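Local coordinates for purine nucleoside phosphorylase (Thermus thermophilus, PDB 1ODK) that catalyses the phosphate-dependent cleavage of purine nucleosides into the free base and ribose 1-phosphate, at the interface of chains A and B. Residues are numbered along the deposited sequence; one frame, centred on the assembly and turned at random. Chains: chain A/B, Purine nucleoside phosphorylase.

The interface of chains A and B. Residues chain A 68, 112, 114, 157-158, 180; chain B 68, 114-115, 118, 157.
A:Ala158 covers one face of the flat carboxamide of B:Gln118. The A:Ala158 CB methyl sits squarely over the amide carbon B:Gln118 CD, at 3.4 Å. The amide oxygen OE1 accepts two backbone N-H groups of chain A. A:Asp157 N donates to B:Gln118 OE1 in the carbonyl plane, with a C=O...N angle of 158° and a length of 3.2 Å. A:Ala158 N reaches B:Gln118 OE1 from above that plane, off the lone pairs, yet this bond is shorter (2.9 Å) and nearly straight at the hydrogen (170°). CG of B:Gln118 is anti to its backbone N (chi1 -164°), and the chain then runs extended to place OE1 beside the loop. An alanine here would probably leave both N-H groups without their acceptor and open a gap beside the A:Ala158 methyl.

The two Asp157 carboxylates are also flat, and each carries a proline of the partner chain over one face. B:Pro68 CG stands 3.9 Å from A:Asp157 CG, and A:Pro68 CG covers B:Asp157 in the same way. The proline rings then meet tip to tip, A:Pro68 CD to B:Pro68 CG at 3.6 Å. A:Met180, bent at chi3, brings its CE methyl to B:Pro68 CB.

At the OD1 end, each aspartate faces Gly114 of the partner while bonding Gly114 of its own chain. A:Asp157 OD1 accepts A:Gly114 N at 2.7 Å on its syn side, tilted out of the carboxylate plane. The carboxylate thereby probably caps the start of helix 114-120. The two glycines touch through their CA atoms at 3.7 Å. B:Thr115 OG1 lies against A:Asp157 CB.

Waters tie backbone carbonyls across the contact. Water 2 links A:Asp157 O with B:Pro68 O, water 1 is its twin, and water 3 joins A:Leu112 O to B:Gly114 O.

The patch is part of a two-fold interface and brings loops and helix starts of two subunits together. It probably helps build the dimers from which the hexameric phosphorylase is assembled.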
ATOM      1  N   PRO A  68      -9.002  14.744 -11.662  1.00 10.69           N
ATOM      2  CA  PRO A  68      -9.752  15.488 -10.644  1.00 11.07           C
ATOM      3  C   PRO A  68     -10.727  16.476 -11.292  1.00 11.45           C
ATOM      4  O   PRO A  68     -11.868  16.612 -10.858  1.00 11.35           O
ATOM      5  CB  PRO A  68      -8.652  16.186  -9.846  1.00 12.49           C
ATOM      6  CG  PRO A  68      -7.520  15.200  -9.924  1.00  9.80           C
ATOM      7  CD  PRO A  68      -7.554  14.803 -11.391  1.00 12.32           C
ATOM      8  N   LEU A 112      -3.672   4.926 -13.089  1.00 10.89           N
ATOM      9  CA  LEU A 112      -2.454   5.372 -12.420  1.00 12.06           C
ATOM     10  C   LEU A 112      -2.735   6.712 -11.754  1.00 14.83           C
ATOM     11  O   LEU A 112      -1.813   7.424 -11.353  1.00 17.42           O
ATOM     12  CB  LEU A 112      -1.319   5.530 -13.436  1.00 10.66           C
ATOM     13  CG  LEU A 112      -0.987   4.280 -14.252  1.00 12.87           C
ATOM     14  CD1 LEU A 112       0.129   4.584 -15.251  1.00 15.38           C
ATOM     15  CD2 LEU A 112      -0.571   3.162 -13.308  1.00 12.22           C
ATOM     16  N   GLY A 114      -4.885   9.319  -8.882  1.00 11.67           N
ATOM     17  CA  GLY A 114      -5.365   9.348  -7.512  1.00  9.60           C
ATOM     18  C   GLY A 114      -6.853   9.588  -7.359  1.00  9.92           C
ATOM     19  O   GLY A 114      -7.399   9.373  -6.279  1.00 11.98           O
ATOM     20  N   ASP A 157      -1.521  11.051 -13.589  1.00 11.59           N
ATOM     21  CA  ASP A 157      -1.656  12.336 -12.910  1.00 11.91           C
ATOM     22  C   ASP A 157      -0.493  13.286 -13.174  1.00 12.89           C
ATOM     23  O   ASP A 157      -0.701  14.477 -13.380  1.00 13.90           O
ATOM     24  CB  ASP A 157      -1.750  12.124 -11.394  1.00 11.72           C
ATOM     25  CG  ASP A 157      -3.139  11.725 -10.935  1.00 14.91           C
ATOM     26  OD1 ASP A 157      -3.254  11.261  -9.780  1.00 14.56           O
ATOM     27  OD2 ASP A 157      -4.112  11.882 -11.707  1.00 12.53           O
ATOM     28  N   ALA A 158       0.728  12.759 -13.154  1.00 12.69           N
ATOM     29  CA  ALA A 158       1.915  13.583 -13.346  1.00 13.12           C
ATOM     30  C   ALA A 158       2.478  13.542 -14.759  1.00 14.38           C
ATOM     31  O   ALA A 158       3.349  12.734 -15.076  1.00 14.57           O
ATOM     32  CB  ALA A 158       2.987  13.182 -12.329  1.00 14.14           C
ATOM     33  N   MET A 180      -4.963  11.572 -19.434  1.00 12.14           N
ATOM     34  CA  MET A 180      -5.194  11.921 -18.035  1.00 12.06           C
ATOM     35  C   MET A 180      -6.654  12.048 -17.602  1.00 14.34           C
ATOM     36  O   MET A 180      -6.955  12.817 -16.689  1.00 13.25           O
ATOM     37  CB  MET A 180      -4.469  13.246 -17.742  1.00 11.95           C
ATOM     38  CG  MET A 180      -2.994  13.245 -18.131  1.00 16.61           C
ATOM     39  SD  MET A 180      -2.216  14.886 -18.055  1.00 15.52           S
ATOM     40  CE  MET A 180      -2.440  15.274 -16.312  1.00 14.74           C
TER
ATOM     41  N   PRO B  68      -3.045  17.523 -10.993  1.00  7.42           N
ATOM     42  CA  PRO B  68      -2.449  17.179 -12.291  1.00  8.14           C
ATOM     43  C   PRO B  68      -2.353  18.420 -13.183  1.00  9.30           C
ATOM     44  O   PRO B  68      -1.358  18.630 -13.882  1.00  8.51           O
ATOM     45  CB  PRO B  68      -3.421  16.141 -12.862  1.00 10.19           C
ATOM     46  CG  PRO B  68      -3.989  15.489 -11.630  1.00  5.33           C
ATOM     47  CD  PRO B  68      -4.223  16.680 -10.716  1.00  8.99           C
ATOM     48  N   GLY B 114      -2.944  11.975  -6.218  1.00 12.08           N
ATOM     49  CA  GLY B 114      -2.084  11.048  -6.936  1.00  9.80           C
ATOM     50  C   GLY B 114      -0.920  11.673  -7.687  1.00 11.61           C
ATOM     51  O   GLY B 114      -0.006  10.971  -8.113  1.00 11.09           O
ATOM     52  N   THR B 115      -0.946  12.989  -7.871  1.00 10.41           N
ATOM     53  CA  THR B 115       0.144  13.647  -8.575  1.00 10.52           C
ATOM     54  C   THR B 115       1.403  13.637  -7.713  1.00 11.13           C
ATOM     55  O   THR B 115       2.480  13.279  -8.186  1.00 11.27           O
ATOM     56  CB  THR B 115      -0.219  15.105  -8.951  1.00 11.92           C
ATOM     57  OG1 THR B 115      -1.373  15.098  -9.798  1.00 11.53           O
ATOM     58  CG2 THR B 115       0.935  15.773  -9.699  1.00 10.41           C
ATOM     59  N   GLN B 118       2.698  10.112  -7.591  1.00 11.96           N
ATOM     60  CA  GLN B 118       3.446   9.669  -8.765  1.00 16.50           C
ATOM     61  C   GLN B 118       4.874  10.210  -8.738  1.00 15.78           C
ATOM     62  O   GLN B 118       5.825   9.463  -8.966  1.00 15.54           O
ATOM     63  CB  GLN B 118       2.741  10.111 -10.054  1.00 16.52           C
ATOM     64  CG  GLN B 118       3.232   9.381 -11.294  1.00 15.88           C
ATOM     65  CD  GLN B 118       2.491   9.791 -12.553  1.00 21.11           C
ATOM     66  OE1 GLN B 118       1.281  10.030 -12.529  1.00 18.27           O
ATOM     67  NE2 GLN B 118       3.213   9.860 -13.668  1.00 23.43           N
ATOM     68  N   ASP B 157      -8.077  14.669  -4.622  1.00 10.30           N
ATOM     69  CA  ASP B 157      -8.353  14.453  -6.045  1.00 11.78           C
ATOM     70  C   ASP B 157      -9.843  14.357  -6.359  1.00 12.65           C
ATOM     71  O   ASP B 157     -10.302  14.887  -7.371  1.00 13.62           O
ATOM     72  CB  ASP B 157      -7.689  13.155  -6.528  1.00 12.21           C
ATOM     73  CG  ASP B 157      -6.219  13.325  -6.854  1.00 15.55           C
ATOM     74  OD1 ASP B 157      -5.534  12.294  -7.022  1.00 18.22           O
ATOM     75  OD2 ASP B 157      -5.748  14.477  -6.952  1.00 13.16           O
TER
HETATM   76  O   HOH W   1     -12.549  15.543  -8.440  1.00  9.46           O
HETATM   77  O   HOH W   2       0.561  16.701 -14.156  1.00 12.47           O
HETATM   78  O   HOH W   3      -0.885   8.605  -8.933  1.00 20.86           O